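Local atomic coordinates of cellulose 1,4-beta-cellobiosidase (Thermobifida fusca, PDB entry 4JJJ), a protein that probably hydrolyses cellulose to release cellobiose, this chain being its family 48 glycoside hydrolase catalytic domain. Residues F6-E11 with A534-I539; K12-A17 with W58-Y63; G26-Y31 with S54-L59. The protein carries 1 engineered substitution. All coordinates share one frame; numbering follows the deposited sequence. Where two conformers were deposited one is given.

Contact 1: F6-E11 with A534-I539. With ZN (zinc ion), chain X; ZN (zinc ion), chain P.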
loop_
_atom_site.group_PDB
_atom_site.type_symbol
_atom_site.label_atom_id
_atom_site.label_comp_id
_atom_site.label_asym_id
_atom_site.label_seq_id
_atom_site.Cartn_x
_atom_site.Cartn_y
_atom_site.Cartn_z
ATOM N N PHE A 6 1.528 -19.693 16.679
ATOM C CA PHE A 6 1.485 -19.475 15.226
ATOM C C PHE A 6 0.469 -20.445 14.608
ATOM O O PHE A 6 -0.369 -20.077 13.828
ATOM C CB PHE A 6 2.858 -19.642 14.590
ATOM C CG PHE A 6 2.764 -19.779 13.101
ATOM C CD1 PHE A 6 2.465 -18.725 12.308
ATOM C CD2 PHE A 6 2.936 -21.017 12.522
ATOM C CE1 PHE A 6 2.289 -18.893 10.911
ATOM C CE2 PHE A 6 2.808 -21.176 11.167
ATOM C CZ PHE A 6 2.464 -20.152 10.357
ATOM N N LEU A 7 0.628 -21.727 14.910
ATOM C CA LEU A 7 -0.188 -22.687 14.157
ATOM C C LEU A 7 -1.678 -22.468 14.534
ATOM O O LEU A 7 -2.501 -22.654 13.669
ATOM C CB LEU A 7 0.294 -24.129 14.443
ATOM C CG LEU A 7 1.538 -24.554 13.731
ATOM C CD1 LEU A 7 2.113 -25.806 14.489
ATOM C CD2 LEU A 7 1.281 -24.691 12.180
ATOM N N GLU A 8 -1.971 -22.105 15.747
ATOM C CA GLU A 8 -3.365 -21.869 16.178
ATOM C C GLU A 8 -3.973 -20.709 15.382
ATOM O O GLU A 8 -5.096 -20.790 14.896
ATOM C CB GLU A 8 -3.440 -21.627 17.657
ATOM C CG GLU A 8 -4.779 -21.157 18.118
ATOM C CD GLU A 8 -4.825 -20.969 19.570
ATOM O OE1 GLU A 8 -3.972 -20.218 20.193
ATOM O OE2 GLU A 8 -5.912 -21.537 20.066
ATOM N N GLN A 9 -3.238 -19.608 15.356
ATOM C CA GLN A 9 -3.682 -18.429 14.599
ATOM C C GLN A 9 -3.800 -18.727 13.111
ATOM O O GLN A 9 -4.792 -18.346 12.459
ATOM C CB GLN A 9 -2.672 -17.293 14.904
ATOM C CG GLN A 9 -2.964 -15.962 14.217
ATOM C CD GLN A 9 -4.193 -15.228 14.686
ATOM O OE1 GLN A 9 -4.982 -15.677 15.550
ATOM N NE2 GLN A 9 -4.387 -14.041 14.107
ATOM N N TYR A 10 -2.781 -19.388 12.494
ATOM C CA TYR A 10 -2.808 -19.838 11.138
ATOM C C TYR A 10 -4.103 -20.604 10.874
ATOM O O TYR A 10 -4.797 -20.397 9.881
ATOM C CB TYR A 10 -1.564 -20.662 10.853
ATOM C CG TYR A 10 -1.509 -21.249 9.478
ATOM C CD1 TYR A 10 -2.113 -22.474 9.226
ATOM C CD2 TYR A 10 -0.948 -20.574 8.389
ATOM C CE1 TYR A 10 -2.128 -23.016 7.954
ATOM C CE2 TYR A 10 -0.972 -21.081 7.145
ATOM C CZ TYR A 10 -1.545 -22.319 6.851
ATOM O OH TYR A 10 -1.517 -22.846 5.575
ATOM N N GLU A 11 -4.400 -21.603 11.736
ATOM C CA GLU A 11 -5.594 -22.422 11.561
ATOM C C GLU A 11 -6.866 -21.642 11.566
ATOM O O GLU A 11 -7.736 -21.865 10.752
ATOM C CB GLU A 11 -5.595 -23.574 12.607
ATOM C CG GLU A 11 -6.582 -24.710 12.284
ATOM C CD GLU A 11 -8.040 -24.376 12.578
ATOM O OE1 GLU A 11 -8.391 -23.498 13.397
ATOM O OE2 GLU A 11 -8.872 -25.060 11.933
ATOM N N ALA A 534 -3.533 -12.561 25.025
ATOM C CA ALA A 534 -4.592 -12.248 25.976
ATOM C C ALA A 534 -5.866 -11.832 25.347
ATOM O O ALA A 534 -6.902 -11.776 26.051
ATOM C CB ALA A 534 -4.115 -11.191 26.957
ATOM N N HIS A 535 -5.830 -11.483 24.055
ATOM C CA HIS A 535 -7.008 -11.033 23.293
ATOM C C HIS A 535 -7.445 -12.025 22.164
ATOM O O HIS A 535 -8.109 -11.654 21.201
ATOM C CB HIS A 535 -6.783 -9.611 22.794
ATOM C CG HIS A 535 -6.589 -8.644 23.917
ATOM N ND1 HIS A 535 -7.633 -8.034 24.577
ATOM C CD2 HIS A 535 -5.463 -8.158 24.486
ATOM C CE1 HIS A 535 -7.153 -7.259 25.519
ATOM N NE2 HIS A 535 -5.839 -7.280 25.455
ATOM N N ARG A 536 -7.182 -13.321 22.354
ATOM C CA ARG A 536 -7.668 -14.357 21.437
ATOM C C ARG A 536 -9.201 -14.469 21.463
ATOM O O ARG A 536 -9.805 -14.345 22.538
ATOM C CB ARG A 536 -7.040 -15.714 21.800
ATOM C CG ARG A 536 -5.611 -15.824 21.318
ATOM C CD ARG A 536 -4.988 -17.143 21.675
ATOM N NE ARG A 536 -4.584 -17.049 22.991
ATOM C CZ ARG A 536 -3.973 -18.043 23.662
ATOM N NH1 ARG A 536 -3.774 -19.208 23.077
ATOM N NH2 ARG A 536 -3.614 -17.836 24.914
ATOM N N ASP A 537 -9.814 -14.634 20.312
ATOM C CA ASP A 537 -11.198 -14.999 20.157
ATOM C C ASP A 537 -11.320 -16.162 19.174
ATOM O O ASP A 537 -10.300 -16.809 18.804
ATOM C CB ASP A 537 -11.978 -13.752 19.803
ATOM C CG ASP A 537 -11.671 -13.238 18.398
ATOM O OD1 ASP A 537 -11.269 -14.007 17.496
ATOM O OD2 ASP A 537 -11.999 -12.041 18.191
ATOM N N SER A 538 -12.531 -16.542 18.840
ATOM C CA SER A 538 -12.704 -17.791 18.103
ATOM C C SER A 538 -12.052 -17.760 16.707
ATOM O O SER A 538 -11.573 -18.753 16.235
ATOM C CB SER A 538 -14.202 -18.144 18.016
ATOM O OG SER A 538 -14.974 -17.121 17.325
ATOM N N ILE A 539 -11.985 -16.594 16.086
ATOM C CA ILE A 539 -11.468 -16.491 14.726
ATOM C C ILE A 539 -10.147 -15.759 14.581
ATOM O O ILE A 539 -9.686 -15.600 13.463
ATOM C CB ILE A 539 -12.502 -15.909 13.786
ATOM C CG1 ILE A 539 -12.798 -14.465 14.072
ATOM C CG2 ILE A 539 -13.784 -16.778 13.834
ATOM C CD1 ILE A 539 -13.608 -13.790 12.970
HETATM ZN ZN ZN X . -9.680 -8.272 24.634
HETATM ZN ZN ZN P . -10.751 -25.223 12.311
HETATM O O HOH W 1 -10.066 -6.714 26.054
HETATM O O HOH W 2 -10.154 -10.125 24.929
HETATM O O HOH W 3 -10.505 -7.640 23.008
#
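The guanidinium of Arg536 receives the carboxylate of Glu8 at its edge, with OE1 lying almost in the guanidinium plane, 8° out of it. The two flat groups are not coplanar: their planes stand 80° apart, and the side chains cross at about a right angle. The buried ring of Phe6, on the same helix as Glu8, carries Tyr10 CB over one face, 4.1 Å above its plane and offset toward the rim; Ala627 and Phe630 of helix 620-637 and Tyr62 and Val66 of helix 50-67 also touch this ring. Between the segments a single salt bridge forms, in which Arg536 NH1 donates to the syn lone pair of Glu8 OE1 over 3.1 Å, with an N-H...O angle of 154°. With one nitrogen and one oxygen engaged across the contact, this is an end-on pairing and not the two-pronged, side-by-side form. Glu8 reaches out with an extended chain, while Arg536 bends at chi3, which turns its guanidinium, and NH1 with it, onto OE1; Arg536 CD also lies 3.6 Å from Glu8 OE1. The NE of Arg536 is meanwhile held by the carbonyl oxygen of Leu533, so a second bond limits how the guanidinium can turn. The bridge ties the first helix of the chain, residues 2-14, in a catalytic domain of (alpha/alpha)6 fold, to the loop that follows helix 519-533, joining regions over 500 residues apart at the molecular surface. Glu11, farther along the helix, binds a zinc ion through OE2 at 1.9 Å, a metal shared with Asp15.

Contact 2: K12-A17 with W58-Y63. With ZN (zinc ion), chain P.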
loop_
_atom_site.group_PDB
_atom_site.type_symbol
_atom_site.label_atom_id
_atom_site.label_comp_id
_atom_site.label_asym_id
_atom_site.label_seq_id
_atom_site.Cartn_x
_atom_site.Cartn_y
_atom_site.Cartn_z
ATOM N N LYS A 12 -6.964 -20.678 12.433
ATOM C CA LYS A 12 -8.128 -19.765 12.424
ATOM C C LYS A 12 -8.324 -18.992 11.110
ATOM O O LYS A 12 -9.363 -18.881 10.574
ATOM C CB LYS A 12 -8.034 -18.787 13.600
ATOM C CG LYS A 12 -8.288 -19.359 15.002
ATOM C CD LYS A 12 -7.918 -18.382 16.109
ATOM C CE LYS A 12 -8.064 -18.861 17.521
ATOM N NZ LYS A 12 -7.728 -17.838 18.501
ATOM N N ILE A 13 -7.201 -18.477 10.612
ATOM C CA ILE A 13 -7.213 -17.673 9.392
ATOM C C ILE A 13 -7.664 -18.561 8.243
ATOM O O ILE A 13 -8.383 -18.166 7.306
ATOM C CB ILE A 13 -5.835 -17.024 9.201
ATOM C CG1 ILE A 13 -5.538 -15.995 10.244
ATOM C CG2 ILE A 13 -5.853 -16.335 7.865
ATOM C CD1 ILE A 13 -4.154 -15.519 10.256
ATOM N N LYS A 14 -7.207 -19.825 8.213
ATOM C CA LYS A 14 -7.431 -20.707 7.077
ATOM C C LYS A 14 -8.730 -21.559 7.241
ATOM O O LYS A 14 -9.051 -22.289 6.271
ATOM C CB LYS A 14 -6.216 -21.637 6.885
ATOM C CG LYS A 14 -4.923 -20.917 6.580
ATOM C CD LYS A 14 -4.952 -20.239 5.226
ATOM C CE LYS A 14 -5.193 -21.141 4.080
ATOM N NZ LYS A 14 -4.204 -22.216 3.920
ATOM N N ASP A 15 -9.362 -21.520 8.407
ATOM C CA ASP A 15 -10.624 -22.279 8.590
ATOM C C ASP A 15 -11.783 -21.572 7.883
ATOM O O ASP A 15 -12.081 -20.427 8.146
ATOM C CB ASP A 15 -10.833 -22.473 10.120
ATOM C CG ASP A 15 -12.068 -23.328 10.435
ATOM O OD1 ASP A 15 -13.058 -23.298 9.673
ATOM O OD2 ASP A 15 -12.032 -23.972 11.478
ATOM N N PRO A 16 -12.400 -22.226 6.881
ATOM C CA PRO A 16 -13.450 -21.526 6.141
ATOM C C PRO A 16 -14.564 -20.935 6.987
ATOM O O PRO A 16 -15.159 -19.900 6.602
ATOM C CB PRO A 16 -14.035 -22.608 5.220
ATOM C CG PRO A 16 -13.289 -23.821 5.421
ATOM C CD PRO A 16 -12.211 -23.615 6.459
ATOM N N ALA A 17 -14.824 -21.512 8.144
ATOM C CA ALA A 17 -15.865 -20.992 9.044
ATOM C C ALA A 17 -15.524 -19.615 9.570
ATOM O O ALA A 17 -16.388 -18.837 9.989
ATOM C CB ALA A 17 -16.139 -21.913 10.258
ATOM N N TRP A 58 2.955 -14.095 2.923
ATOM C CA TRP A 58 3.738 -14.109 4.137
ATOM C C TRP A 58 3.305 -15.236 5.080
ATOM O O TRP A 58 4.134 -15.983 5.678
ATOM C CB TRP A 58 3.684 -12.773 4.869
ATOM C CG TRP A 58 4.818 -12.409 5.709
ATOM C CD1 TRP A 58 5.913 -13.150 6.127
ATOM C CD2 TRP A 58 5.033 -11.073 6.225
ATOM N NE1 TRP A 58 6.763 -12.366 6.865
ATOM C CE2 TRP A 58 6.232 -11.085 6.962
ATOM C CE3 TRP A 58 4.259 -9.889 6.151
ATOM C CZ2 TRP A 58 6.738 -9.947 7.615
ATOM C CZ3 TRP A 58 4.766 -8.728 6.801
ATOM C CH2 TRP A 58 6.004 -8.765 7.497
ATOM N N LEU A 59 1.959 -15.432 5.217
ATOM C CA LEU A 59 1.458 -16.444 6.093
ATOM C C LEU A 59 1.853 -17.833 5.610
ATOM O O LEU A 59 2.276 -18.669 6.434
ATOM C CB LEU A 59 -0.051 -16.354 6.083
ATOM C CG LEU A 59 -0.826 -17.295 7.046
ATOM C CD1 LEU A 59 -0.680 -16.849 8.481
ATOM C CD2 LEU A 59 -2.277 -17.364 6.645
ATOM N N GLU A 60 1.713 -18.076 4.315
ATOM C CA GLU A 60 2.101 -19.383 3.797
ATOM C C GLU A 60 3.577 -19.616 3.771
ATOM O O GLU A 60 3.990 -20.773 3.869
ATOM C CB GLU A 60 1.432 -19.617 2.406
ATOM C CG GLU A 60 -0.092 -19.584 2.418
ATOM C CD GLU A 60 -0.797 -20.634 3.195
ATOM O OE1 GLU A 60 -0.178 -21.270 4.115
ATOM O OE2 GLU A 60 -2.012 -20.759 2.924
ATOM N N ALA A 61 4.371 -18.538 3.719
ATOM C CA ALA A 61 5.824 -18.773 3.758
ATOM C C ALA A 61 6.217 -19.249 5.145
ATOM O O ALA A 61 7.062 -20.163 5.338
ATOM C CB ALA A 61 6.575 -17.481 3.349
ATOM N N TYR A 62 5.682 -18.637 6.196
ATOM C CA TYR A 62 5.914 -19.095 7.577
ATOM C C TYR A 62 5.330 -20.484 7.779
ATOM O O TYR A 62 5.940 -21.290 8.469
ATOM C CB TYR A 62 5.370 -18.142 8.629
ATOM C CG TYR A 62 6.426 -17.165 9.146
ATOM C CD1 TYR A 62 6.322 -15.817 8.903
ATOM C CD2 TYR A 62 7.481 -17.647 9.849
ATOM C CE1 TYR A 62 7.269 -14.924 9.368
ATOM C CE2 TYR A 62 8.468 -16.766 10.304
ATOM C CZ TYR A 62 8.334 -15.380 10.083
ATOM O OH TYR A 62 9.310 -14.420 10.456
ATOM N N TYR A 63 4.227 -20.813 7.165
ATOM C CA TYR A 63 3.754 -22.172 7.191
ATOM C C TYR A 63 4.773 -23.139 6.608
ATOM O O TYR A 63 5.030 -24.213 7.192
ATOM C CB TYR A 63 2.385 -22.309 6.503
ATOM C CG TYR A 63 1.781 -23.721 6.676
ATOM C CD1 TYR A 63 1.214 -24.070 7.895
ATOM C CD2 TYR A 63 1.924 -24.648 5.687
ATOM C CE1 TYR A 63 0.670 -25.337 8.054
ATOM C CE2 TYR A 63 1.394 -25.937 5.815
ATOM C CZ TYR A 63 0.790 -26.244 7.007
ATOM O OH TYR A 63 0.290 -27.558 7.280
HETATM ZN ZN ZN P . -10.751 -25.223 12.311
#
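Ile13 and Leu59 meet tip to tip in the close-packed part of this contact, Ile13 CG2 lying 3.9 Å from Leu59 CD2. A second pair of methyl groups follows, with Ile13 CD1 4.1 Å from Leu59 CD1. In Leu59 the first torsion carries CG toward helix 2-14, and chi2 of 72° then sets the two methyls apart, CD1 at Ile13 CD1 and CD2 between Ile13 CG2 and Lys14 CD. Helix 620-637 adds to this apolar patch, its Phe620 touching Ile13 and its Ala627 touching Leu59. Helices 2-14 and 50-67 are thus joined near the C-terminal end of the first, within the (alpha/alpha)6 catalytic domain of family 48. The polar side is nearer solvent through the partly exposed Lys14, though its bond to the buried Glu60 is short. The lysine chain bends at chi2, chi3 and chi4, passes Leu59 in the opposite direction and brings NZ to 2.8 Å from Glu60 OE2, a salt bridge that uses the syn lone pair of that oxygen. The other oxygen, OE1, is hydrogen-bonded to Tyr10 OH, so both oxygens of the carboxylate are engaged. The loose part is Asp15 to Ala17, beyond the last turn of helix 2-14, which makes no contact with 58-63. There Asp15 OD2 binds a zinc ion at 2.0 Å, while Asp15 OD1 takes the backbone N-H of Ala17 at 2.9 Å, forming an Asx turn.

Contact 3: G26-Y31 with S54-L59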
loop_
_atom_site.group_PDB
_atom_site.type_symbol
_atom_site.label_atom_id
_atom_site.label_comp_id
_atom_site.label_asym_id
_atom_site.label_seq_id
_atom_site.Cartn_x
_atom_site.Cartn_y
_atom_site.Cartn_z
ATOM N N GLY A 26 -10.949 -23.854 -6.107
ATOM C CA GLY A 26 -9.794 -24.414 -5.436
ATOM C C GLY A 26 -8.748 -23.406 -4.987
ATOM O O GLY A 26 -7.851 -23.782 -4.236
ATOM N N LEU A 27 -8.934 -22.140 -5.403
ATOM C CA LEU A 27 -7.949 -21.083 -5.054
ATOM C C LEU A 27 -8.614 -20.114 -4.120
ATOM O O LEU A 27 -9.800 -19.934 -4.170
ATOM C CB LEU A 27 -7.477 -20.322 -6.285
ATOM C CG LEU A 27 -6.595 -21.115 -7.291
ATOM C CD1 LEU A 27 -6.423 -20.317 -8.562
ATOM C CD2 LEU A 27 -5.322 -21.599 -6.657
ATOM N N LEU A 28 -7.836 -19.535 -3.203
ATOM C CA LEU A 28 -8.353 -18.648 -2.176
ATOM C C LEU A 28 -7.990 -17.193 -2.466
ATOM O O LEU A 28 -6.878 -16.895 -2.815
ATOM C CB LEU A 28 -7.776 -19.053 -0.830
ATOM C CG LEU A 28 -8.039 -20.474 -0.399
ATOM C CD1 LEU A 28 -7.363 -20.743 0.896
ATOM C CD2 LEU A 28 -9.483 -20.747 -0.267
ATOM N N VAL A 29 -8.976 -16.355 -2.245
ATOM C CA VAL A 29 -8.830 -14.900 -2.345
ATOM C C VAL A 29 -9.191 -14.295 -0.985
ATOM O O VAL A 29 -10.330 -14.387 -0.515
ATOM C CB VAL A 29 -9.723 -14.323 -3.454
ATOM C CG1 VAL A 29 -9.615 -12.760 -3.527
ATOM C CG2 VAL A 29 -9.377 -14.908 -4.775
ATOM N N PRO A 30 -8.210 -13.688 -0.305
ATOM C CA PRO A 30 -8.512 -13.109 1.005
ATOM C C PRO A 30 -9.331 -11.844 0.884
ATOM O O PRO A 30 -9.160 -11.099 -0.081
ATOM C CB PRO A 30 -7.136 -12.729 1.579
ATOM C CG PRO A 30 -6.316 -12.445 0.352
ATOM C CD PRO A 30 -6.796 -13.531 -0.647
ATOM N N TYR A 31 -10.208 -11.611 1.826
ATOM C CA TYR A 31 -10.891 -10.334 1.963
ATOM C C TYR A 31 -10.012 -9.388 2.715
ATOM O O TYR A 31 -9.138 -9.784 3.455
ATOM C CB TYR A 31 -12.175 -10.546 2.757
ATOM C CG TYR A 31 -13.254 -11.434 2.131
ATOM C CD1 TYR A 31 -13.787 -11.155 0.858
ATOM C CD2 TYR A 31 -13.783 -12.473 2.837
ATOM C CE1 TYR A 31 -14.839 -11.890 0.347
ATOM C CE2 TYR A 31 -14.813 -13.219 2.304
ATOM C CZ TYR A 31 -15.300 -12.911 1.080
ATOM O OH TYR A 31 -16.382 -13.671 0.555
ATOM N N SER A 54 -0.140 -9.915 -0.452
ATOM C CA SER A 54 1.236 -9.987 0.034
ATOM C C SER A 54 1.311 -10.614 1.393
ATOM O O SER A 54 2.238 -11.356 1.716
ATOM C CB SER A 54 1.924 -8.638 -0.042
ATOM O OG SER A 54 1.424 -7.658 0.843
ATOM N N TYR A 55 0.312 -10.336 2.256
ATOM C CA TYR A 55 0.237 -10.933 3.552
ATOM C C TYR A 55 -0.141 -12.433 3.505
ATOM O O TYR A 55 0.335 -13.211 4.310
ATOM C CB TYR A 55 -0.715 -10.154 4.478
ATOM C CG TYR A 55 -0.063 -9.006 5.171
ATOM C CD1 TYR A 55 0.546 -9.183 6.419
ATOM C CD2 TYR A 55 -0.055 -7.724 4.615
ATOM C CE1 TYR A 55 1.128 -8.118 7.049
ATOM C CE2 TYR A 55 0.595 -6.637 5.263
ATOM C CZ TYR A 55 1.149 -6.818 6.463
ATOM O OH TYR A 55 1.740 -5.803 7.170
ATOM N N TYR A 56 -0.945 -12.816 2.519
ATOM C CA TYR A 56 -1.308 -14.214 2.303
ATOM C C TYR A 56 -0.049 -14.991 1.967
ATOM O O TYR A 56 0.238 -16.041 2.543
ATOM C CB TYR A 56 -2.355 -14.295 1.223
ATOM C CG TYR A 56 -2.889 -15.660 0.814
ATOM C CD1 TYR A 56 -2.738 -16.810 1.592
ATOM C CD2 TYR A 56 -3.543 -15.771 -0.441
ATOM C CE1 TYR A 56 -3.250 -18.051 1.128
ATOM C CE2 TYR A 56 -4.035 -16.983 -0.909
ATOM C CZ TYR A 56 -3.813 -18.078 -0.106
ATOM O OH TYR A 56 -4.233 -19.325 -0.659
ATOM N N LEU A 57 0.790 -14.421 1.129
ATOM C CA LEU A 57 2.121 -15.025 0.817
ATOM C C LEU A 57 2.868 -15.184 2.113
ATOM O O LEU A 57 3.491 -16.238 2.399
ATOM C CB LEU A 57 2.911 -14.218 -0.139
ATOM C CG LEU A 57 2.311 -14.051 -1.511
ATOM C CD1 LEU A 57 3.169 -13.116 -2.334
ATOM C CD2 LEU A 57 2.157 -15.412 -2.254
ATOM N N TRP A 58 2.955 -14.095 2.923
ATOM C CA TRP A 58 3.738 -14.109 4.137
ATOM C C TRP A 58 3.305 -15.236 5.080
ATOM O O TRP A 58 4.134 -15.983 5.678
ATOM C CB TRP A 58 3.684 -12.773 4.869
ATOM C CG TRP A 58 4.818 -12.409 5.709
ATOM C CD1 TRP A 58 5.913 -13.150 6.127
ATOM C CD2 TRP A 58 5.033 -11.073 6.225
ATOM N NE1 TRP A 58 6.763 -12.366 6.865
ATOM C CE2 TRP A 58 6.232 -11.085 6.962
ATOM C CE3 TRP A 58 4.259 -9.889 6.151
ATOM C CZ2 TRP A 58 6.738 -9.947 7.615
ATOM C CZ3 TRP A 58 4.766 -8.728 6.801
ATOM C CH2 TRP A 58 6.004 -8.765 7.497
ATOM N N LEU A 59 1.959 -15.432 5.217
ATOM C CA LEU A 59 1.458 -16.444 6.093
ATOM C C LEU A 59 1.853 -17.833 5.610
ATOM O O LEU A 59 2.276 -18.669 6.434
ATOM C CB LEU A 59 -0.051 -16.354 6.083
ATOM C CG LEU A 59 -0.826 -17.295 7.046
ATOM C CD1 LEU A 59 -0.680 -16.849 8.481
ATOM C CD2 LEU A 59 -2.277 -17.364 6.645
HETATM O O HOH W 4 -4.989 -20.218 -3.122
#
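This is a buried strand-on-helix contact in which one aromatic side chain, Tyr56, spans the gap between the small antiparallel hairpin 21-24/27-30 and helix 50-67, in a catalytic domain of (alpha/alpha)6 fold. Strand 27-30 alternates in the usual way: the CB atoms of Leu28 and Pro30 leave the strand toward the helix, that of Val29 away from it. Tyr56 answers from the other side, where a chi1 of 180° swings its ring off the helix toward the strand. The nearest CA atoms of the two segments, those of Pro30 and Tyr56, are 7.4 Å apart. Both strand side chains cross the tyrosine at about a right angle. Pro30 sits near the inner part of the ring, its CD 4.0 Å from Tyr56 CD2, and Leu28 lies at the outer end, its CB 4.1 Å from Tyr56 CZ and 3.6 Å from OH. Between these two apolar touches the carbonyl oxygen of Leu28 approaches Tyr56 CE2 to 3.4 Å, obliquely to the ring; this oxygen is hydrogen-bonded to Ser79 OG of helix 71-83. Further packing surrounds the tyrosine: Phe21 of the partner strand meets it edge-to-face, and Ala76 of helix 71-83 touches it. No direct hydrogen bond joins the two segments, and the polar link is instead made by one water molecule lying in the plane of the Tyr56 ring at its edge. That water donates to Tyr56 OH at 2.7 Å and accepts the backbone N-H of Leu28, with 2.9 Å between Leu28 N and the water oxygen.

The three contacts form a continuous series in which helix 2-14 serves contacts 1 and 2, and helix 50-67 serves contacts 2 and 3. The centres of contacts 1 and 2 lie about 11 Å apart. Contacts 2 and 3 are closer, with centres about 8 Å apart, and contacts 1 and 3 are separated by about 17 Å between centres. Tyr10 of contact 1 packs CD2 against Leu59 CG of contact 2 at 3.5 Å, and Lys12 NZ probably hydrogen-bonds Asp537 O at 2.8 Å. Lys14 CE then reaches Leu28 CD1 of contact 3 at 3.9 Å. Contact 3 lies near the active site: the Pro30 side chain is about 9 Å from that of Glu51, the predicted proton donor, and about 12 Å from a bound glucose unit.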